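Local coordinates for type IV pilin protein (Neisseria meningitidis, PDB 5V0M), which is a non-core minor pilin of meningococcal type IV pili, probably incorporated into the pilus fibre and contributing to functions such as cell adhesion, at residues P56-D64 / T74-G82; R5-R13 / T90-D98. All coordinates share one frame; numbering follows the deposited sequence.

How the contacts relate
Contact 1 pairs two neighbouring strands of the antiparallel sheet near the middle of the chain, whereas contact 2 lies at the surface, about 15 Å away between centres, and ties the first turns of helix 3-30 to the C-terminal tail. Backbone hydrogen bonds dominate contact 1, with aspartate, histidine and glycerol gathered at one end; arginine side chains do most of the polar work in contact 2. Both involve helix 3-30, which supplies one segment of contact 2 and packs through V12 on A63 of contact 1; F97 of contact 2 touches V77 of strand 76-80. The C75-C94 disulfide also joins them covalently, while T74 hydrogen-bonds to the Q92 side chain beside it.

Contact 1. Residues P56-D64 / T74-G82; sequences PDHFTLQAD and TCVVTLNDG. With GOL (glycerol), chain B.
D81 uses both carboxylate oxygens on H58 and F59, where strand 59-65 begins. D81 OD2 accepts a hydrogen bond from H58 ND1 at 2.8 Å, on its syn side and close to the imidazole plane, while D81 OD1 accepts one from F59 N at 3.0 Å, from above the carboxylate plane. With CG between its N and carbonyl carbon (chi1 63°), D81 turns its carboxylate back to these two residues. D81 CB makes a CH-pi contact over one face of the F59 ring, 3.7 Å from the centroid. L61-L79 and A63-V77 are hydrogen-bonded antiparallel pairs, the straightest bond running from A63 N to V77 O (2.8 Å, 168°). Their side chains, with F59, form the buried face, where F59 and A63 meet helix 3-30 through M23 and V12. The other face, carrying T60, Q62, T78 and N80, is looser and partly exposed, with one water bridging T60 OG1 and N80 ND2. Within it Q62 CG touches V76 CG1 (3.6 Å). A glycerol, probably from the crystallisation liquor, donates to D81 OD2 and D57 O. Sharing OD2 with a histidine and a hydroxyl would favour an ionised D81 and probably raise the proton affinity of H58.

Contact 2. Residues R5-R13 / T90-D98; sequences RRVRLSEVR and TNQSCPGFD
The carbonyl oxygen of S93 accepts hydrogen bonds from both end nitrogens of the R5 guanidinium, R5 NH2 at 2.8 Å and R5 NH1 at 3.1 Å, and lies near the plane of that group. Q92 spreads its amide over one face of the same guanidinium, the planes only 8° apart and NE2 about 3.4 Å above the centre; P95 lies over the opposite face, toward its rim. The bend of the R5 chain at its third torsion (chi3 65°) turns the group toward the tail. E73 supplies a second partner, a salt bridge to R5 NH2, and the Q92 amide is itself fixed by T74 and G72. One turn further along the helix, L9 touches both P95 and F97: its CD1 presses on P95 CD at 3.4 Å, closer than usual for two carbons, and its CB sits at the edge of the F97 ring. R13 closes the far end by laying its guanidinium flat on a face of F97, centres 4.4 Å apart, in a parallel stack (planes 8° apart) displaced toward the ring rim. R13 and F97 run antiparallel to one another as they overlap, and R13 NH2 also comes within 2.7 Å of G96 O. Between R5 and R13 a water donates to both R6 O and P95 O, joining the backbones. The tail folds here into a type II beta turn from C94 to F97, with G96 at the position that favours glycine. A C-terminal disulfide-bounded region beside the N-terminal helix and sheet is characteristic of the type IV pilin fold.

Contact 1. Residues P56-D64 / T74-G82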
# COMPACT_ATOMS: atom_id res chain seq x y z
N PRO A 56 4.81 -17.37 -4.20
CA PRO A 56 5.80 -17.33 -5.29
C PRO A 56 5.43 -16.39 -6.42
O PRO A 56 6.31 -15.67 -6.92
CB PRO A 56 5.91 -18.79 -5.72
CG PRO A 56 5.50 -19.56 -4.48
CD PRO A 56 4.41 -18.74 -3.85
N ASP A 57 4.17 -16.38 -6.86
CA ASP A 57 3.76 -15.61 -8.03
C ASP A 57 2.81 -14.45 -7.75
O ASP A 57 2.38 -13.79 -8.71
CB ASP A 57 3.13 -16.55 -9.07
CG ASP A 57 4.06 -17.64 -9.48
OD1 ASP A 57 5.25 -17.34 -9.74
OD2 ASP A 57 3.60 -18.80 -9.51
N HIS A 58 2.48 -14.17 -6.49
CA HIS A 58 1.54 -13.10 -6.19
C HIS A 58 1.95 -12.40 -4.89
O HIS A 58 2.65 -12.96 -4.04
CB HIS A 58 0.13 -13.66 -6.03
CG HIS A 58 -0.43 -14.24 -7.29
ND1 HIS A 58 -0.59 -13.50 -8.45
CD2 HIS A 58 -0.86 -15.49 -7.58
CE1 HIS A 58 -1.10 -14.28 -9.39
NE2 HIS A 58 -1.28 -15.49 -8.89
N PHE A 59 1.48 -11.16 -4.74
CA PHE A 59 1.66 -10.45 -3.49
C PHE A 59 0.51 -9.47 -3.27
O PHE A 59 -0.20 -9.09 -4.21
CB PHE A 59 2.98 -9.68 -3.43
CG PHE A 59 3.06 -8.57 -4.42
CD1 PHE A 59 3.75 -8.73 -5.61
CD2 PHE A 59 2.43 -7.34 -4.20
CE1 PHE A 59 3.83 -7.70 -6.54
CE2 PHE A 59 2.50 -6.32 -5.14
CZ PHE A 59 3.20 -6.50 -6.30
N THR A 60 0.33 -9.08 -2.02
CA THR A 60 -0.55 -7.97 -1.66
C THR A 60 0.22 -7.05 -0.73
O THR A 60 0.75 -7.50 0.31
CB THR A 60 -1.83 -8.44 -0.98
OG1 THR A 60 -2.55 -9.30 -1.87
CG2 THR A 60 -2.72 -7.25 -0.63
N LEU A 61 0.31 -5.79 -1.11
CA LEU A 61 0.81 -4.72 -0.27
C LEU A 61 -0.33 -4.13 0.52
O LEU A 61 -1.45 -3.99 0.01
CB LEU A 61 1.38 -3.63 -1.16
CG LEU A 61 2.69 -4.00 -1.84
CD1 LEU A 61 2.91 -3.22 -3.13
CD2 LEU A 61 3.82 -3.79 -0.86
N GLN A 62 -0.05 -3.73 1.75
CA GLN A 62 -1.05 -3.08 2.60
C GLN A 62 -0.48 -1.84 3.26
O GLN A 62 0.62 -1.88 3.83
CB GLN A 62 -1.52 -4.05 3.68
CG GLN A 62 -2.61 -3.52 4.61
CD GLN A 62 -3.23 -4.62 5.45
OE1 GLN A 62 -3.80 -5.58 4.92
NE2 GLN A 62 -3.10 -4.51 6.76
N ALA A 63 -1.24 -0.75 3.22
CA ALA A 63 -0.92 0.52 3.86
C ALA A 63 -1.90 0.72 5.01
O ALA A 63 -3.10 0.91 4.78
CB ALA A 63 -1.01 1.67 2.86
N ASP A 64 -1.38 0.68 6.26
CA ASP A 64 -2.17 0.93 7.45
C ASP A 64 -1.87 2.33 7.95
O ASP A 64 -0.70 2.72 8.01
CB ASP A 64 -1.82 -0.07 8.55
CG ASP A 64 -2.39 -1.46 8.30
OD1 ASP A 64 -3.57 -1.67 8.66
OD2 ASP A 64 -1.68 -2.31 7.73
N THR A 74 -8.77 5.93 9.19
CA THR A 74 -8.98 4.50 9.35
C THR A 74 -8.87 3.72 8.05
O THR A 74 -8.96 2.49 8.09
CB THR A 74 -10.33 4.19 10.03
OG1 THR A 74 -11.41 4.35 9.11
CG2 THR A 74 -10.55 5.04 11.27
N CYS A 75 -8.71 4.37 6.92
CA CYS A 75 -8.69 3.64 5.67
C CYS A 75 -7.41 2.85 5.52
O CYS A 75 -6.29 3.38 5.62
CB CYS A 75 -8.85 4.58 4.49
SG CYS A 75 -10.54 5.27 4.42
N VAL A 76 -7.57 1.57 5.24
CA VAL A 76 -6.47 0.68 4.92
C VAL A 76 -6.50 0.45 3.42
O VAL A 76 -7.54 0.07 2.87
CB VAL A 76 -6.62 -0.65 5.67
CG1 VAL A 76 -5.55 -1.63 5.26
CG2 VAL A 76 -6.56 -0.41 7.17
N VAL A 77 -5.37 0.64 2.76
CA VAL A 77 -5.29 0.58 1.31
C VAL A 77 -4.46 -0.63 0.93
O VAL A 77 -3.39 -0.86 1.50
CB VAL A 77 -4.69 1.87 0.74
CG1 VAL A 77 -4.73 1.87 -0.80
CG2 VAL A 77 -5.36 3.13 1.34
N THR A 78 -4.94 -1.42 -0.04
CA THR A 78 -4.23 -2.61 -0.51
C THR A 78 -3.99 -2.54 -2.01
O THR A 78 -4.76 -1.95 -2.75
CB THR A 78 -4.98 -3.90 -0.19
OG1 THR A 78 -6.28 -3.87 -0.78
CG2 THR A 78 -5.11 -4.08 1.31
N LEU A 79 -2.92 -3.17 -2.46
CA LEU A 79 -2.59 -3.22 -3.88
C LEU A 79 -1.93 -4.56 -4.14
O LEU A 79 -0.97 -4.91 -3.45
CB LEU A 79 -1.61 -2.12 -4.28
CG LEU A 79 -1.03 -2.20 -5.69
CD1 LEU A 79 -2.13 -2.07 -6.76
CD2 LEU A 79 0.01 -1.15 -5.91
N ASN A 80 -2.44 -5.31 -5.10
CA ASN A 80 -1.86 -6.61 -5.38
C ASN A 80 -1.14 -6.59 -6.72
O ASN A 80 -1.13 -5.59 -7.44
CB ASN A 80 -2.89 -7.74 -5.25
CG ASN A 80 -4.00 -7.68 -6.29
OD1 ASN A 80 -3.84 -7.12 -7.38
ND2 ASN A 80 -5.14 -8.29 -5.95
N ASP A 81 -0.47 -7.71 -7.01
CA ASP A 81 0.37 -7.79 -8.19
C ASP A 81 -0.44 -7.76 -9.48
O ASP A 81 0.12 -7.46 -10.54
CB ASP A 81 1.20 -9.07 -8.15
CG ASP A 81 0.36 -10.29 -8.18
OD1 ASP A 81 -0.26 -10.63 -7.15
OD2 ASP A 81 0.32 -10.94 -9.25
N GLY A 82 -1.74 -8.05 -9.41
CA GLY A 82 -2.62 -7.90 -10.56
C GLY A 82 -3.05 -6.48 -10.83
O GLY A 82 -3.73 -6.21 -11.83
C1 GOL B . 4.42 -10.32 -11.92
O1 GOL B . 4.70 -9.27 -11.02
C2 GOL B . 3.38 -11.22 -11.26
O2 GOL B . 2.13 -10.56 -11.29
C3 GOL B . 3.31 -12.54 -12.01
O3 GOL B . 2.34 -13.36 -11.38
O HOH W 1 -5.21 -9.11 -3.04

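Contact 2. Residues R5-R13 / T90-D98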
# COMPACT_ATOMS: atom_id res chain seq x y z
N ARG A 5 -7.07 14.50 4.10
CA ARG A 5 -7.28 13.08 3.82
C ARG A 5 -7.20 12.81 2.32
O ARG A 5 -6.61 11.80 1.89
CB ARG A 5 -8.61 12.54 4.37
CG ARG A 5 -8.74 12.57 5.89
CD ARG A 5 -10.01 11.89 6.35
NE ARG A 5 -9.96 10.47 6.02
CZ ARG A 5 -10.95 9.79 5.45
NH1 ARG A 5 -12.08 10.38 5.14
NH2 ARG A 5 -10.83 8.52 5.20
N ARG A 6 -7.78 13.68 1.51
CA ARG A 6 -7.69 13.48 0.07
C ARG A 6 -6.25 13.46 -0.37
O ARG A 6 -5.84 12.56 -1.12
CB ARG A 6 -8.45 14.55 -0.69
CG ARG A 6 -9.95 14.51 -0.47
CD ARG A 6 -10.71 15.47 -1.40
NE ARG A 6 -10.54 16.90 -1.12
CZ ARG A 6 -11.24 17.57 -0.21
NH1 ARG A 6 -12.18 16.96 0.50
NH2 ARG A 6 -11.04 18.87 -0.03
N VAL A 7 -5.43 14.42 0.09
CA VAL A 7 -4.02 14.45 -0.31
C VAL A 7 -3.30 13.19 0.15
O VAL A 7 -2.58 12.55 -0.62
CB VAL A 7 -3.34 15.72 0.24
CG1 VAL A 7 -1.84 15.66 0.03
CG2 VAL A 7 -3.93 16.97 -0.38
N ARG A 8 -3.46 12.83 1.43
CA ARG A 8 -2.68 11.74 1.98
C ARG A 8 -3.06 10.42 1.33
O ARG A 8 -2.19 9.58 1.06
CB ARG A 8 -2.83 11.71 3.49
CG ARG A 8 -2.18 12.91 4.14
CD ARG A 8 -2.49 12.95 5.62
NE ARG A 8 -1.89 14.13 6.23
CZ ARG A 8 -1.93 14.42 7.52
NH1 ARG A 8 -2.51 13.60 8.37
NH2 ARG A 8 -1.33 15.51 7.97
N LEU A 9 -4.35 10.21 1.06
CA LEU A 9 -4.76 8.98 0.38
C LEU A 9 -4.29 8.95 -1.05
O LEU A 9 -3.93 7.87 -1.55
CB LEU A 9 -6.27 8.79 0.49
CG LEU A 9 -6.76 8.35 1.86
CD1 LEU A 9 -8.23 8.64 2.05
CD2 LEU A 9 -6.43 6.88 2.09
N SER A 10 -4.21 10.10 -1.72
CA SER A 10 -3.66 10.11 -3.07
C SER A 10 -2.17 9.79 -3.04
O SER A 10 -1.66 9.05 -3.90
CB SER A 10 -3.93 11.46 -3.73
OG SER A 10 -3.32 11.56 -5.00
N GLU A 11 -1.47 10.30 -2.04
CA GLU A 11 -0.03 10.05 -1.97
C GLU A 11 0.27 8.59 -1.64
O GLU A 11 1.26 8.04 -2.13
CB GLU A 11 0.63 11.01 -1.00
CG GLU A 11 0.63 12.43 -1.58
CD GLU A 11 1.08 13.51 -0.60
OE1 GLU A 11 1.24 13.21 0.61
OE2 GLU A 11 1.28 14.67 -1.04
N VAL A 12 -0.54 7.94 -0.79
CA VAL A 12 -0.23 6.55 -0.47
C VAL A 12 -0.53 5.66 -1.66
O VAL A 12 0.12 4.61 -1.85
CB VAL A 12 -0.94 6.08 0.81
CG1 VAL A 12 -2.40 5.76 0.56
CG2 VAL A 12 -0.23 4.85 1.37
N ARG A 13 -1.46 6.06 -2.53
CA ARG A 13 -1.61 5.35 -3.79
C ARG A 13 -0.29 5.31 -4.53
O ARG A 13 0.13 4.25 -5.02
CB ARG A 13 -2.70 6.02 -4.65
CG ARG A 13 -2.84 5.45 -6.03
CD ARG A 13 -3.81 6.32 -6.87
NE ARG A 13 -5.18 6.31 -6.36
CZ ARG A 13 -6.14 5.50 -6.81
NH1 ARG A 13 -5.89 4.64 -7.78
NH2 ARG A 13 -7.35 5.56 -6.29
N THR A 90 -13.34 2.37 8.60
CA THR A 90 -14.26 2.02 9.68
C THR A 90 -15.22 3.19 9.89
O THR A 90 -14.82 4.20 10.48
CB THR A 90 -13.50 1.78 10.97
OG1 THR A 90 -12.51 0.77 10.79
CG2 THR A 90 -14.46 1.33 12.06
N ASN A 91 -16.49 2.97 9.52
CA ASN A 91 -17.45 4.01 9.18
C ASN A 91 -16.74 5.30 8.79
O ASN A 91 -16.76 6.31 9.51
CB ASN A 91 -18.57 4.23 10.22
CG ASN A 91 -18.38 3.44 11.50
OD1 ASN A 91 -18.17 4.01 12.57
ND2 ASN A 91 -18.54 2.13 11.41
N GLN A 92 -16.10 5.24 7.62
CA GLN A 92 -15.38 6.37 7.06
C GLN A 92 -15.13 6.08 5.59
O GLN A 92 -14.52 5.07 5.25
CB GLN A 92 -14.06 6.53 7.77
CG GLN A 92 -13.34 7.80 7.41
CD GLN A 92 -12.03 7.93 8.18
OE1 GLN A 92 -11.30 6.96 8.36
NE2 GLN A 92 -11.76 9.13 8.69
N SER A 93 -15.59 6.96 4.71
CA SER A 93 -15.30 6.82 3.30
C SER A 93 -13.83 7.10 3.04
O SER A 93 -13.17 7.83 3.79
CB SER A 93 -16.11 7.82 2.49
OG SER A 93 -17.49 7.51 2.55
N CYS A 94 -13.31 6.56 1.94
CA CYS A 94 -11.90 6.68 1.61
C CYS A 94 -11.80 7.48 0.31
O CYS A 94 -11.84 6.90 -0.78
CB CYS A 94 -11.26 5.31 1.46
SG CYS A 94 -11.45 4.26 2.91
N PRO A 95 -11.67 8.80 0.39
CA PRO A 95 -11.71 9.60 -0.83
C PRO A 95 -10.57 9.26 -1.78
O PRO A 95 -9.41 9.13 -1.37
CB PRO A 95 -11.63 11.05 -0.31
CG PRO A 95 -11.05 10.95 1.02
CD PRO A 95 -11.49 9.62 1.59
N GLY A 96 -10.90 9.12 -3.06
CA GLY A 96 -10.00 8.66 -4.08
C GLY A 96 -10.11 7.18 -4.35
O GLY A 96 -9.60 6.71 -5.37
N PHE A 97 -10.76 6.44 -3.46
CA PHE A 97 -10.96 5.01 -3.57
C PHE A 97 -12.43 4.63 -3.50
O PHE A 97 -12.74 3.44 -3.35
CB PHE A 97 -10.17 4.28 -2.48
CG PHE A 97 -8.67 4.48 -2.57
CD1 PHE A 97 -7.87 3.70 -3.40
CD2 PHE A 97 -8.07 5.48 -1.83
CE1 PHE A 97 -6.49 3.93 -3.46
CE2 PHE A 97 -6.71 5.69 -1.88
CZ PHE A 97 -5.92 4.92 -2.70
N ASP A 98 -13.34 5.59 -3.58
CA ASP A 98 -14.77 5.32 -3.44
C ASP A 98 -15.56 5.90 -4.61
O ASP A 98 -15.01 6.41 -5.60
CB ASP A 98 -15.27 5.86 -2.10
CG ASP A 98 -15.23 7.38 -2.00
OD1 ASP A 98 -14.56 8.03 -2.81
OD2 ASP A 98 -15.89 7.93 -1.09
OXT ASP A 98 -16.79 5.86 -4.57
O HOH W 2 -7.59 10.79 -2.51